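PDB 3LP5: putative cell surface hydrolase from Lactobacillus plantarum, which is of unknown function in detail but, as a member of the alpha/beta hydrolase clan, probably hydrolyses a substrate at the bacterial cell surface. Local coordinates for residues T2-V7 with Y95-F100; T41-G46 with G66-R71; E164-Y169 with D197-F202; G173-T178 with G209-H214. All coordinates share one frame; numbering follows the deposited sequence.

Contact 1 of 4, residues T2-V7 with Y95-F100; sequences TRMAPV and YHFNHF
Thr2 and Asn98 hold each other by two hydrogen bonds running in opposite senses. The backbone N of Thr2 donates to Asn98 OD1 at 3.0 Å, almost straight with 174° at the hydrogen. In return Asn98 N donates to Thr2 OG1 at 2.8 Å, an atom that a chi1 of 58° sets between the backbone N and the carbonyl carbon of its own residue. Asn98 OD1 is gripped a second time, by His99 ND1 at 2.9 Å, and its two donors arrive from opposite faces of the amide plane. A leucine in place of Asn98 would probably leave Thr2 N and His99 ND1 without their shared acceptor and the imidazole freer to turn. The exchange takes place where two neighbouring parallel strands of the alpha/beta hydrolase sheet begin: residues 2-7 lead into strand 7-10, residues 95-100 into strand 99-105, and a backbone bond between Pro6 and Tyr101 carries the pairing onward. Apolar groups fill in around the polar pair. Thr2 CG2 sits over one face of the His96 ring, a CH-pi contact 3.7 Å from the ring centroid. Pro6 crosses Phe97 at about a right angle and lays CG over the phenyl face, 3.9 Å from the centroid, while its CD faces Phe100 CB. Met4 SD approaches the Tyr95 ring obliquely in a Met-aromatic contact, 5.2 Å from the centroid. One acceptor fares less well: His99 O is buried without a hydrogen-bonding partner and has a CA-H...O contact from Ala5 CA at 3.5 Å.

Contact 2 of 4, residues T41-G46 with G66-R71; sequences TVQTDG and GFANNR
Val42 meets its neighbours through both backbone polar atoms: its N donates to Gly66 O at 2.8 Å, and its O receives Ala68 N at 2.9 Å. On the side of the sheet that carries Val42 and Phe67, the two side chains lie alongside each other and point the same way, with Val42 CB at the edge of the phenyl ring, 4.0 Å from CD1. Past the last strand residues, Thr44 CG2 touches Ala68 CB and, 3.9 Å away, Asn69 CB. Such pairing is that of parallel strands in the alpha/beta hydrolase sheet, here 37-42 beside 62-67, caught just as both run out into loops. A water continues the link where the strands part, donating to Val42 O and accepting from Asn69 N at 3.0 Å. Further out, each loop is shaped by its own bonds. Gln43 to Gly46 form a type I turn, closed by Gly46 N to Gln43 O, whereas Asn69 makes an Asx turn in which OD1 accepts from Arg71 N at 3.0 Å, nearly along the C=O axis. The same OD1 lies over the centre of the Arg71 guanidinium. From helix 74-92, Trp83 packs on Val42, Phe67 and Asn69, and Gln80 NE2 donates to the carbonyl oxygens of Asn69 and Arg71.

Contact 3 of 4, residues E164-Y169 with D197-F202; sequences ESLTVY and DQVKHF
Val168 meets the edge of the Phe202 ring, its CG1 lying in the ring plane 3.9 Å from Phe202 CD1. CG1 gets there by standing anti to the backbone N (chi1 -178°), which leaves CG2 for Val199 CG2, also at 3.9 Å. Helix 191-195 covers this apolar side, Phe195 touching Val168 and Lys192 touching Phe202. On the other side of the sheet Thr167 and His201 run side by side in the same direction, with Thr167 OG1 at the imidazole edge, 3.5 Å from His201 CD2. Between the two layers the backbones pair in parallel: Val168 N donates to His201 O at 2.8 Å, and the bond from His201 N to Leu166 O, at 3.5 Å, is weak. The pairing joins strand 167-172 to 201-206, the outermost strand at one end of the alpha/beta hydrolase sheet. Ahead of the strands, Lys200 folds back across the Ser165 backbone, bringing CE to 3.3 Å from Ser165 O. A water donates to Glu164 O and takes a weak bond from Lys200 NZ. This chemistry implies a two-sided start to the pairing, apolar groups against helix 191-195 and polar ones opposite, a contrast that ends at Tyr169, whose ring meets that of Tyr230.

Contact 4 of 4, residues G173-T178 with G209-H214; sequences GTENYT and GANTAH
Gly173 passes Ala210 at 4.6 Å from CA to CA, its bare alpha carbon turned to the type I turn that runs from Gly209 to Thr212. That alpha carbon packs close to Ala210 and the Glu175 carboxylate, leaving little room for a CB. These are the loops that follow strands 167-172 and 201-206, the last two of the alpha/beta hydrolase sheet; in this fold the loops in these positions commonly carry the catalytic acid and histidine, though no such role is established here. Glu175 reaches into the turn with a bend at chi2 (73°) and spreads its carboxylate over two backbone donors. Its OE1 accepts from Asn211 N at 3.1 Å, nearly along the C-O direction, while OE2 accepts from Gly209 N at 2.8 Å, a donor lying 52° out of the carboxylate plane. An alanine at Glu175 would probably leave the N-H groups of Gly209 and Asn211 without these acceptors and the turn less firmly held to the first loop. Asn211 answers with its amide, set at 64° to the carboxylate. Its ND2 donates to a lone pair of Glu175 O at 3.1 Å, and that oxygen lies in the plane of the Asn211 amide, whereas OD1 receives Gly173 N at 2.9 Å from above that plane. Tyr177 OH rests near the Thr212 methyl. Within the turn, Gly209 O accepts twice, from Thr212 N at 3.1 Å and from Thr212 OG1 at 2.6 Å.

From the N terminus, residues 2-7 wait for 95-100 before contact 1 closes, bringing together the starts of strands 7-10 and 99-105. Contact 2 is nested inside that long loop, pairing the ends of strands 37-42 and 62-67, with strand 48-52 between them in sequence. Contacts 3 and 4 come later and cross each other: 164-169 and 173-178 are left behind in turn, then met in the same order by 197-202 and 209-214. Contact 3 joins the beginnings of strands 167-172 and 201-206, and contact 4 the loops beyond their far ends. Contacts 2 and 3 lie on opposite sides of the chain's centre, about 29 Å between centres, yet reach one common sheet.

Contact 1 of 4, residues T2-V7 with Y95-F100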
loop_
_atom_site.group_PDB
_atom_site.type_symbol
_atom_site.label_atom_id
_atom_site.label_comp_id
_atom_site.label_asym_id
_atom_site.label_seq_id
_atom_site.Cartn_x
_atom_site.Cartn_y
_atom_site.Cartn_z
ATOM N N THR A 2 6.249 -7.789 19.592
ATOM C CA THR A 2 6.464 -6.463 20.200
ATOM C C THR A 2 5.175 -5.644 20.352
ATOM O O THR A 2 4.178 -5.906 19.674
ATOM C CB THR A 2 7.424 -5.607 19.350
ATOM O OG1 THR A 2 6.867 -5.470 18.014
ATOM C CG2 THR A 2 8.826 -6.248 19.318
ATOM N N ARG A 3 5.212 -4.648 21.237
ATOM C CA ARG A 3 4.030 -3.826 21.472
ATOM C C ARG A 3 3.763 -2.837 20.356
ATOM O O ARG A 3 2.608 -2.610 20.036
ATOM C CB ARG A 3 4.075 -3.137 22.839
ATOM C CG ARG A 3 3.578 -4.071 23.938
ATOM C CD ARG A 3 2.040 -3.992 24.266
ATOM N NE ARG A 3 1.781 -4.766 25.489
ATOM C CZ ARG A 3 2.144 -4.395 26.728
ATOM N NH1 ARG A 3 2.769 -3.236 26.955
ATOM N NH2 ARG A 3 1.877 -5.182 27.763
ATOM N N MET A 4 4.812 -2.240 19.787
ATOM C CA MET A 4 4.639 -1.343 18.626
ATOM C C MET A 4 4.457 -2.175 17.361
ATOM O O MET A 4 5.263 -3.117 17.118
ATOM C CB MET A 4 5.817 -0.354 18.442
ATOM C CG MET A 4 5.624 0.683 17.314
ATOM S SD MET A 4 7.113 1.633 16.791
ATOM C CE MET A 4 8.241 0.289 16.639
ATOM N N ALA A 5 3.377 -1.890 16.614
ATOM C CA ALA A 5 3.249 -2.345 15.227
ATOM C C ALA A 5 2.792 -1.198 14.333
ATOM O O ALA A 5 1.627 -0.859 14.297
ATOM C CB ALA A 5 2.306 -3.567 15.100
ATOM N N PRO A 6 3.719 -0.601 13.590
ATOM C CA PRO A 6 3.423 0.625 12.868
ATOM C C PRO A 6 2.601 0.287 11.617
ATOM O O PRO A 6 2.585 -0.862 11.217
ATOM C CB PRO A 6 4.791 1.160 12.525
ATOM C CG PRO A 6 5.676 -0.086 12.424
ATOM C CD PRO A 6 5.097 -1.079 13.393
ATOM N N VAL A 7 1.820 1.241 11.113
ATOM C CA VAL A 7 1.200 1.074 9.816
ATOM C C VAL A 7 2.081 1.896 8.824
ATOM O O VAL A 7 2.100 3.150 8.886
ATOM C CB VAL A 7 -0.198 1.640 9.800
ATOM C CG1 VAL A 7 -0.871 1.377 8.436
ATOM C CG2 VAL A 7 -1.001 1.065 10.919
ATOM N N TYR A 95 13.674 1.800 15.929
ATOM C CA TYR A 95 12.521 1.377 16.696
ATOM C C TYR A 95 12.438 -0.121 16.767
ATOM O O TYR A 95 12.704 -0.824 15.806
ATOM C CB TYR A 95 11.237 1.918 16.054
ATOM C CG TYR A 95 11.208 3.420 15.949
ATOM C CD1 TYR A 95 10.860 4.201 17.025
ATOM C CD2 TYR A 95 11.487 4.063 14.735
ATOM C CE1 TYR A 95 10.805 5.601 16.939
ATOM C CE2 TYR A 95 11.452 5.478 14.637
ATOM C CZ TYR A 95 11.116 6.231 15.743
ATOM O OH TYR A 95 11.073 7.615 15.648
ATOM N N HIS A 96 11.993 -0.613 17.896
ATOM C CA HIS A 96 11.847 -2.031 18.053
ATOM C C HIS A 96 10.374 -2.450 17.714
ATOM O O HIS A 96 9.438 -2.335 18.544
ATOM C CB HIS A 96 12.265 -2.360 19.483
ATOM C CG HIS A 96 12.233 -3.817 19.815
ATOM N ND1 HIS A 96 11.927 -4.284 21.086
ATOM C CD2 HIS A 96 12.411 -4.917 19.037
ATOM C CE1 HIS A 96 11.947 -5.607 21.081
ATOM N NE2 HIS A 96 12.243 -6.016 19.852
ATOM N N PHE A 97 10.152 -2.899 16.495
ATOM C CA PHE A 97 8.876 -3.507 16.168
ATOM C C PHE A 97 9.176 -4.792 15.445
ATOM O O PHE A 97 10.124 -4.828 14.648
ATOM C CB PHE A 97 7.998 -2.559 15.353
ATOM C CG PHE A 97 8.625 -2.094 14.064
ATOM C CD1 PHE A 97 8.272 -2.692 12.860
ATOM C CD2 PHE A 97 9.546 -1.031 14.045
ATOM C CE1 PHE A 97 8.871 -2.252 11.644
ATOM C CE2 PHE A 97 10.138 -0.581 12.844
ATOM C CZ PHE A 97 9.803 -1.183 11.652
ATOM N N ASN A 98 8.438 -5.859 15.719
ATOM C CA ASN A 98 8.697 -7.059 14.931
ATOM C C ASN A 98 7.532 -7.501 14.068
ATOM O O ASN A 98 7.572 -8.566 13.489
ATOM C CB ASN A 98 9.334 -8.193 15.749
ATOM C CG ASN A 98 8.367 -8.794 16.731
ATOM O OD1 ASN A 98 7.194 -8.394 16.795
ATOM N ND2 ASN A 98 8.837 -9.758 17.513
ATOM N N HIS A 99 6.526 -6.647 13.974
ATOM C CA HIS A 99 5.297 -6.890 13.213
ATOM C C HIS A 99 4.918 -5.515 12.631
ATOM O O HIS A 99 5.168 -4.492 13.307
ATOM C CB HIS A 99 4.144 -7.417 14.131
ATOM C CG HIS A 99 4.202 -8.895 14.397
ATOM N ND1 HIS A 99 4.819 -9.436 15.516
ATOM C CD2 HIS A 99 3.715 -9.953 13.693
ATOM C CE1 HIS A 99 4.714 -10.758 15.482
ATOM N NE2 HIS A 99 4.043 -11.097 14.390
ATOM N N PHE A 100 4.380 -5.468 11.398
ATOM C CA PHE A 100 3.874 -4.200 10.854
ATOM C C PHE A 100 2.754 -4.453 9.829
ATOM O O PHE A 100 2.501 -5.599 9.417
ATOM C CB PHE A 100 5.019 -3.346 10.218
ATOM C CG PHE A 100 5.596 -3.948 8.967
ATOM C CD1 PHE A 100 5.267 -3.460 7.744
ATOM C CD2 PHE A 100 6.484 -5.037 9.045
ATOM C CE1 PHE A 100 5.802 -3.999 6.559
ATOM C CE2 PHE A 100 7.024 -5.630 7.853
ATOM C CZ PHE A 100 6.695 -5.112 6.615
#

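Contact 2 of 4, residues T41-G46 with G66-R71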
loop_
_atom_site.group_PDB
_atom_site.type_symbol
_atom_site.label_atom_id
_atom_site.label_comp_id
_atom_site.label_asym_id
_atom_site.label_seq_id
_atom_site.Cartn_x
_atom_site.Cartn_y
_atom_site.Cartn_z
ATOM N N THR A 41 11.142 11.029 3.728
ATOM C CA THR A 41 11.288 11.220 2.307
ATOM C C THR A 41 12.683 10.770 1.920
ATOM O O THR A 41 13.699 11.361 2.376
ATOM C CB THR A 41 11.143 12.704 1.926
ATOM O OG1 THR A 41 9.865 13.123 2.367
ATOM C CG2 THR A 41 11.129 12.865 0.381
ATOM N N VAL A 42 12.758 9.712 1.124
ATOM C CA VAL A 42 14.075 9.214 0.715
ATOM C C VAL A 42 14.522 10.006 -0.474
ATOM O O VAL A 42 13.823 10.006 -1.505
ATOM C CB VAL A 42 14.059 7.707 0.340
ATOM C CG1 VAL A 42 15.484 7.171 0.155
ATOM C CG2 VAL A 42 13.341 6.925 1.435
ATOM N N GLN A 43 15.718 10.589 -0.360
ATOM C CA GLN A 43 16.376 11.378 -1.440
ATOM C C GLN A 43 16.977 10.529 -2.546
ATOM O O GLN A 43 17.167 9.322 -2.382
ATOM C CB GLN A 43 17.466 12.297 -0.841
ATOM C CG GLN A 43 16.987 13.132 0.341
ATOM C CD GLN A 43 15.719 13.915 0.029
ATOM O OE1 GLN A 43 14.653 13.711 0.662
ATOM N NE2 GLN A 43 15.794 14.748 -0.977
ATOM N N THR A 44 17.291 11.138 -3.679
ATOM C CA THR A 44 17.682 10.326 -4.818
ATOM C C THR A 44 19.069 9.677 -4.675
ATOM O O THR A 44 19.439 8.813 -5.493
ATOM C CB THR A 44 17.623 11.108 -6.124
ATOM O OG1 THR A 44 18.562 12.168 -6.035
ATOM C CG2 THR A 44 16.205 11.659 -6.390
ATOM N N ASP A 45 19.828 10.090 -3.657
ATOM C CA ASP A 45 21.094 9.461 -3.327
ATOM C C ASP A 45 20.926 8.492 -2.136
ATOM O O ASP A 45 21.907 7.950 -1.651
ATOM C CB ASP A 45 22.188 10.537 -3.051
ATOM C CG ASP A 45 21.877 11.403 -1.806
ATOM O OD1 ASP A 45 20.803 11.229 -1.203
ATOM O OD2 ASP A 45 22.706 12.264 -1.394
ATOM N N GLY A 46 19.689 8.279 -1.656
ATOM C CA GLY A 46 19.433 7.324 -0.572
ATOM C C GLY A 46 19.493 7.842 0.851
ATOM O O GLY A 46 19.179 7.122 1.811
ATOM N N GLY A 66 7.903 8.148 1.521
ATOM C CA GLY A 66 7.881 8.462 0.097
ATOM C C GLY A 66 9.241 8.847 -0.420
ATOM O O GLY A 66 10.272 8.717 0.284
ATOM N N PHE A 67 9.265 9.272 -1.663
ATOM C CA PHE A 67 10.548 9.411 -2.385
ATOM C C PHE A 67 10.620 10.732 -3.108
ATOM O O PHE A 67 9.629 11.109 -3.747
ATOM C CB PHE A 67 10.675 8.247 -3.385
ATOM C CG PHE A 67 10.299 6.915 -2.799
ATOM C CD1 PHE A 67 11.153 6.268 -1.916
ATOM C CD2 PHE A 67 9.031 6.349 -3.079
ATOM C CE1 PHE A 67 10.794 5.039 -1.334
ATOM C CE2 PHE A 67 8.661 5.162 -2.513
ATOM C CZ PHE A 67 9.537 4.497 -1.602
ATOM N N ALA A 68 11.798 11.386 -3.089
ATOM C CA ALA A 68 12.035 12.590 -3.891
ATOM C C ALA A 68 11.756 12.195 -5.330
ATOM O O ALA A 68 11.059 12.935 -6.048
ATOM C CB ALA A 68 13.495 13.116 -3.767
ATOM N N ASN A 69 12.251 11.025 -5.756
ATOM C CA ASN A 69 11.903 10.559 -7.123
ATOM C C ASN A 69 10.730 9.618 -6.993
ATOM O O ASN A 69 10.914 8.385 -6.724
ATOM C CB ASN A 69 13.065 9.841 -7.852
ATOM C CG ASN A 69 12.601 9.120 -9.152
ATOM O OD1 ASN A 69 11.406 9.160 -9.526
ATOM N ND2 ASN A 69 13.540 8.422 -9.828
ATOM N N ASN A 70 9.523 10.184 -7.148
ATOM C CA ASN A 70 8.286 9.377 -7.040
ATOM C C ASN A 70 7.614 9.120 -8.379
ATOM O O ASN A 70 6.410 8.849 -8.426
ATOM C CB ASN A 70 7.266 10.012 -6.056
ATOM C CG ASN A 70 6.827 11.419 -6.504
ATOM O OD1 ASN A 70 7.381 11.967 -7.422
ATOM N ND2 ASN A 70 5.859 11.978 -5.843
ATOM N N ARG A 71 8.380 9.159 -9.456
ATOM C CA ARG A 71 7.833 9.038 -10.819
ATOM C C ARG A 71 7.479 7.634 -11.278
ATOM O O ARG A 71 7.893 6.639 -10.675
ATOM C CB ARG A 71 8.846 9.618 -11.828
ATOM C CG ARG A 71 8.925 11.087 -11.726
ATOM C CD ARG A 71 9.779 11.588 -12.815
ATOM N NE ARG A 71 11.078 11.805 -12.238
ATOM C CZ ARG A 71 12.133 11.049 -12.399
ATOM N NH1 ARG A 71 12.077 9.978 -13.210
ATOM N NH2 ARG A 71 13.267 11.408 -11.767
HETATM O O HOH W 1 14.280 9.386 -4.281
#

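Contact 3 of 4, residues E164-Y169 with D197-F202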
loop_
_atom_site.group_PDB
_atom_site.type_symbol
_atom_site.label_atom_id
_atom_site.label_comp_id
_atom_site.label_asym_id
_atom_site.label_seq_id
_atom_site.Cartn_x
_atom_site.Cartn_y
_atom_site.Cartn_z
ATOM N N GLU A 164 4.263 -16.295 3.348
ATOM C CA GLU A 164 3.079 -17.132 3.274
ATOM C C GLU A 164 2.010 -16.777 4.326
ATOM O O GLU A 164 0.847 -17.048 4.120
ATOM C CB GLU A 164 3.416 -18.644 3.319
ATOM C CG GLU A 164 4.354 -19.133 2.183
ATOM C CD GLU A 164 4.514 -20.671 2.116
ATOM O OE1 GLU A 164 4.607 -21.317 3.183
ATOM O OE2 GLU A 164 4.547 -21.246 0.999
ATOM N N SER A 165 2.359 -16.197 5.459
ATOM C CA SER A 165 1.304 -15.941 6.438
ATOM C C SER A 165 0.594 -14.549 6.247
ATOM O O SER A 165 -0.334 -14.239 6.999
ATOM C CB SER A 165 1.861 -16.068 7.854
ATOM O OG SER A 165 2.723 -14.942 8.028
ATOM N N LEU A 166 0.955 -13.798 5.202
ATOM C CA LEU A 166 0.347 -12.478 4.866
ATOM C C LEU A 166 -1.111 -12.499 4.405
ATOM O O LEU A 166 -1.560 -13.428 3.715
ATOM C CB LEU A 166 1.206 -11.767 3.779
ATOM C CG LEU A 166 0.861 -10.364 3.290
ATOM C CD1 LEU A 166 0.953 -9.295 4.361
ATOM C CD2 LEU A 166 1.806 -10.010 2.159
ATOM N N THR A 167 -1.835 -11.443 4.770
ATOM C CA THR A 167 -3.206 -11.200 4.343
ATOM C C THR A 167 -3.186 -9.964 3.478
ATOM O O THR A 167 -2.688 -8.916 3.922
ATOM C CB THR A 167 -4.166 -10.986 5.575
ATOM O OG1 THR A 167 -4.412 -12.255 6.170
ATOM C CG2 THR A 167 -5.506 -10.546 5.145
ATOM N N VAL A 168 -3.703 -10.088 2.248
ATOM C CA VAL A 168 -3.678 -9.031 1.286
ATOM C C VAL A 168 -5.064 -8.591 0.844
ATOM O O VAL A 168 -5.903 -9.441 0.424
ATOM C CB VAL A 168 -2.847 -9.378 0.027
ATOM C CG1 VAL A 168 -2.826 -8.171 -0.954
ATOM C CG2 VAL A 168 -1.394 -9.824 0.443
ATOM N N TYR A 169 -5.286 -7.264 0.931
ATOM C CA TYR A 169 -6.490 -6.585 0.331
ATOM C C TYR A 169 -6.100 -5.692 -0.843
ATOM O O TYR A 169 -5.173 -4.853 -0.726
ATOM C CB TYR A 169 -7.207 -5.744 1.377
ATOM C CG TYR A 169 -7.586 -6.539 2.596
ATOM C CD1 TYR A 169 -8.858 -7.158 2.670
ATOM C CD2 TYR A 169 -6.708 -6.670 3.669
ATOM C CE1 TYR A 169 -9.238 -7.915 3.774
ATOM C CE2 TYR A 169 -7.087 -7.426 4.813
ATOM C CZ TYR A 169 -8.347 -8.029 4.836
ATOM O OH TYR A 169 -8.723 -8.786 5.888
ATOM N N ASP A 197 -2.810 -17.915 -3.847
ATOM C CA ASP A 197 -1.932 -19.085 -3.567
ATOM C C ASP A 197 -0.445 -18.797 -3.276
ATOM O O ASP A 197 0.342 -19.728 -3.172
ATOM C CB ASP A 197 -2.111 -20.181 -4.612
ATOM C CG ASP A 197 -3.416 -21.016 -4.359
ATOM O OD1 ASP A 197 -4.390 -20.480 -3.793
ATOM O OD2 ASP A 197 -3.466 -22.224 -4.685
ATOM N N GLN A 198 -0.074 -17.536 -3.137
ATOM C CA GLN A 198 1.246 -17.189 -2.600
ATOM C C GLN A 198 1.136 -16.657 -1.199
ATOM O O GLN A 198 2.148 -16.630 -0.517
ATOM C CB GLN A 198 2.016 -16.152 -3.448
ATOM C CG GLN A 198 2.451 -16.680 -4.774
ATOM C CD GLN A 198 3.267 -18.019 -4.675
ATOM O OE1 GLN A 198 4.080 -18.216 -3.775
ATOM N NE2 GLN A 198 3.022 -18.920 -5.614
ATOM N N VAL A 199 -0.063 -16.210 -0.779
ATOM C CA VAL A 199 -0.261 -15.640 0.548
ATOM C C VAL A 199 -1.467 -16.355 1.203
ATOM O O VAL A 199 -2.267 -16.982 0.521
ATOM C CB VAL A 199 -0.425 -14.074 0.504
ATOM C CG1 VAL A 199 0.791 -13.381 -0.200
ATOM C CG2 VAL A 199 -1.726 -13.654 -0.183
ATOM N N LYS A 200 -1.592 -16.260 2.523
ATOM C CA LYS A 200 -2.698 -16.877 3.282
ATOM C C LYS A 200 -4.116 -16.468 2.778
ATOM O O LYS A 200 -4.983 -17.321 2.592
ATOM C CB LYS A 200 -2.537 -16.480 4.775
ATOM C CG LYS A 200 -3.241 -17.400 5.760
ATOM C CD LYS A 200 -3.732 -16.668 7.030
ATOM C CE LYS A 200 -2.640 -16.323 8.052
ATOM N NZ LYS A 200 -1.481 -17.271 8.016
ATOM N N HIS A 201 -4.362 -15.166 2.582
ATOM C CA HIS A 201 -5.659 -14.714 2.068
ATOM C C HIS A 201 -5.438 -13.562 1.147
ATOM O O HIS A 201 -4.603 -12.656 1.456
ATOM C CB HIS A 201 -6.618 -14.165 3.143
ATOM C CG HIS A 201 -6.865 -15.080 4.304
ATOM N ND1 HIS A 201 -7.651 -16.216 4.212
ATOM C CD2 HIS A 201 -6.489 -14.983 5.608
ATOM C CE1 HIS A 201 -7.710 -16.800 5.401
ATOM N NE2 HIS A 201 -7.021 -16.071 6.263
ATOM N N PHE A 202 -6.180 -13.574 0.029
ATOM C CA PHE A 202 -6.198 -12.465 -0.920
ATOM C C PHE A 202 -7.622 -12.038 -1.152
ATOM O O PHE A 202 -8.482 -12.895 -1.438
ATOM C CB PHE A 202 -5.572 -12.891 -2.237
ATOM C CG PHE A 202 -5.614 -11.838 -3.301
ATOM C CD1 PHE A 202 -4.860 -10.676 -3.182
ATOM C CD2 PHE A 202 -6.409 -12.017 -4.429
ATOM C CE1 PHE A 202 -4.875 -9.700 -4.154
ATOM C CE2 PHE A 202 -6.466 -11.042 -5.400
ATOM C CZ PHE A 202 -5.675 -9.896 -5.294
HETATM O O HOH W 2 -0.208 -19.407 5.768
#

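Contact 4 of 4, residues G173-T178 with G209-H214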
loop_
_atom_site.group_PDB
_atom_site.type_symbol
_atom_site.label_atom_id
_atom_site.label_comp_id
_atom_site.label_asym_id
_atom_site.label_seq_id
_atom_site.Cartn_x
_atom_site.Cartn_y
_atom_site.Cartn_z
ATOM N N GLY A 173 -11.001 0.187 -8.712
ATOM C CA GLY A 173 -12.225 0.712 -9.319
ATOM C C GLY A 173 -12.587 -0.069 -10.568
ATOM O O GLY A 173 -11.994 -1.129 -10.878
ATOM N N THR A 174 -13.558 0.421 -11.313
ATOM C CA THR A 174 -13.945 -0.288 -12.548
ATOM C C THR A 174 -13.596 0.476 -13.829
ATOM O O THR A 174 -13.927 0.047 -14.910
ATOM C CB THR A 174 -15.404 -0.779 -12.527
ATOM O OG1 THR A 174 -16.271 0.301 -12.135
ATOM C CG2 THR A 174 -15.550 -1.988 -11.538
ATOM N N GLU A 175 -12.857 1.562 -13.691
ATOM C CA GLU A 175 -12.427 2.402 -14.807
ATOM C C GLU A 175 -11.402 1.659 -15.669
ATOM O O GLU A 175 -10.439 1.117 -15.147
ATOM C CB GLU A 175 -11.855 3.712 -14.221
ATOM C CG GLU A 175 -12.859 4.434 -13.215
ATOM C CD GLU A 175 -12.995 3.722 -11.857
ATOM O OE1 GLU A 175 -11.974 3.575 -11.168
ATOM O OE2 GLU A 175 -14.135 3.314 -11.459
ATOM N N ASN A 176 -11.617 1.585 -16.984
ATOM C CA ASN A 176 -10.706 0.811 -17.846
ATOM C C ASN A 176 -10.170 1.665 -19.010
ATOM O O ASN A 176 -10.125 1.231 -20.167
ATOM C CB ASN A 176 -11.372 -0.503 -18.322
ATOM C CG ASN A 176 -10.344 -1.580 -18.809
ATOM O OD1 ASN A 176 -10.355 -1.955 -19.985
ATOM N ND2 ASN A 176 -9.474 -2.054 -17.929
ATOM N N TYR A 177 -9.802 2.896 -18.672
ATOM C CA TYR A 177 -9.115 3.804 -19.581
ATOM C C TYR A 177 -7.827 4.279 -18.887
ATOM O O TYR A 177 -7.658 4.057 -17.670
ATOM C CB TYR A 177 -10.023 5.005 -19.959
ATOM C CG TYR A 177 -10.523 5.875 -18.792
ATOM C CD1 TYR A 177 -11.658 5.492 -18.034
ATOM C CD2 TYR A 177 -9.898 7.109 -18.470
ATOM C CE1 TYR A 177 -12.151 6.301 -16.941
ATOM C CE2 TYR A 177 -10.382 7.942 -17.381
ATOM C CZ TYR A 177 -11.510 7.523 -16.610
ATOM O OH TYR A 177 -12.014 8.312 -15.538
ATOM N N THR A 178 -6.970 4.968 -19.650
ATOM C CA THR A 178 -5.642 5.489 -19.204
ATOM C C THR A 178 -5.522 7.018 -19.056
ATOM O O THR A 178 -4.513 7.510 -18.521
ATOM C CB THR A 178 -4.506 5.082 -20.195
ATOM O OG1 THR A 178 -5.016 5.067 -21.546
ATOM C CG2 THR A 178 -3.918 3.713 -19.813
ATOM N N GLY A 209 -14.338 4.515 -8.982
ATOM C CA GLY A 209 -13.511 5.699 -9.049
ATOM C C GLY A 209 -12.123 5.582 -8.455
ATOM O O GLY A 209 -11.303 6.500 -8.625
ATOM N N ALA A 210 -11.820 4.469 -7.779
ATOM C CA ALA A 210 -10.524 4.329 -7.076
ATOM C C ALA A 210 -9.347 4.313 -8.039
ATOM O O ALA A 210 -8.230 4.623 -7.629
ATOM C CB ALA A 210 -10.468 3.101 -6.122
ATOM N N ASN A 211 -9.587 4.032 -9.325
ATOM C CA ASN A 211 -8.483 3.971 -10.304
ATOM C C ASN A 211 -8.054 5.361 -10.817
ATOM O O ASN A 211 -7.061 5.454 -11.536
ATOM C CB ASN A 211 -8.885 3.135 -11.539
ATOM C CG ASN A 211 -8.990 1.641 -11.231
ATOM O OD1 ASN A 211 -8.683 1.196 -10.128
ATOM N ND2 ASN A 211 -9.497 0.879 -12.202
ATOM N N THR A 212 -8.860 6.408 -10.529
ATOM C CA THR A 212 -8.577 7.738 -11.054
ATOM C C THR A 212 -7.588 8.398 -10.134
ATOM O O THR A 212 -7.594 8.141 -8.917
ATOM C CB THR A 212 -9.852 8.643 -11.090
ATOM O OG1 THR A 212 -10.431 8.678 -9.768
ATOM C CG2 THR A 212 -10.858 8.076 -12.033
ATOM N N ALA A 213 -6.752 9.250 -10.716
ATOM C CA ALA A 213 -5.768 10.049 -9.965
ATOM C C ALA A 213 -6.454 11.075 -9.069
ATOM O O ALA A 213 -6.132 11.204 -7.896
ATOM C CB ALA A 213 -4.836 10.771 -10.944
ATOM N N HIS A 214 -7.389 11.815 -9.651
ATOM C CA HIS A 214 -8.155 12.851 -8.951
ATOM C C HIS A 214 -9.253 12.219 -8.102
ATOM O O HIS A 214 -10.195 11.635 -8.611
ATOM C CB HIS A 214 -8.778 13.805 -9.975
ATOM C CG HIS A 214 -7.852 14.888 -10.447
ATOM N ND1 HIS A 214 -6.479 14.839 -10.277
ATOM C CD2 HIS A 214 -8.104 16.043 -11.118
ATOM C CE1 HIS A 214 -5.935 15.924 -10.812
ATOM N NE2 HIS A 214 -6.897 16.672 -11.330
#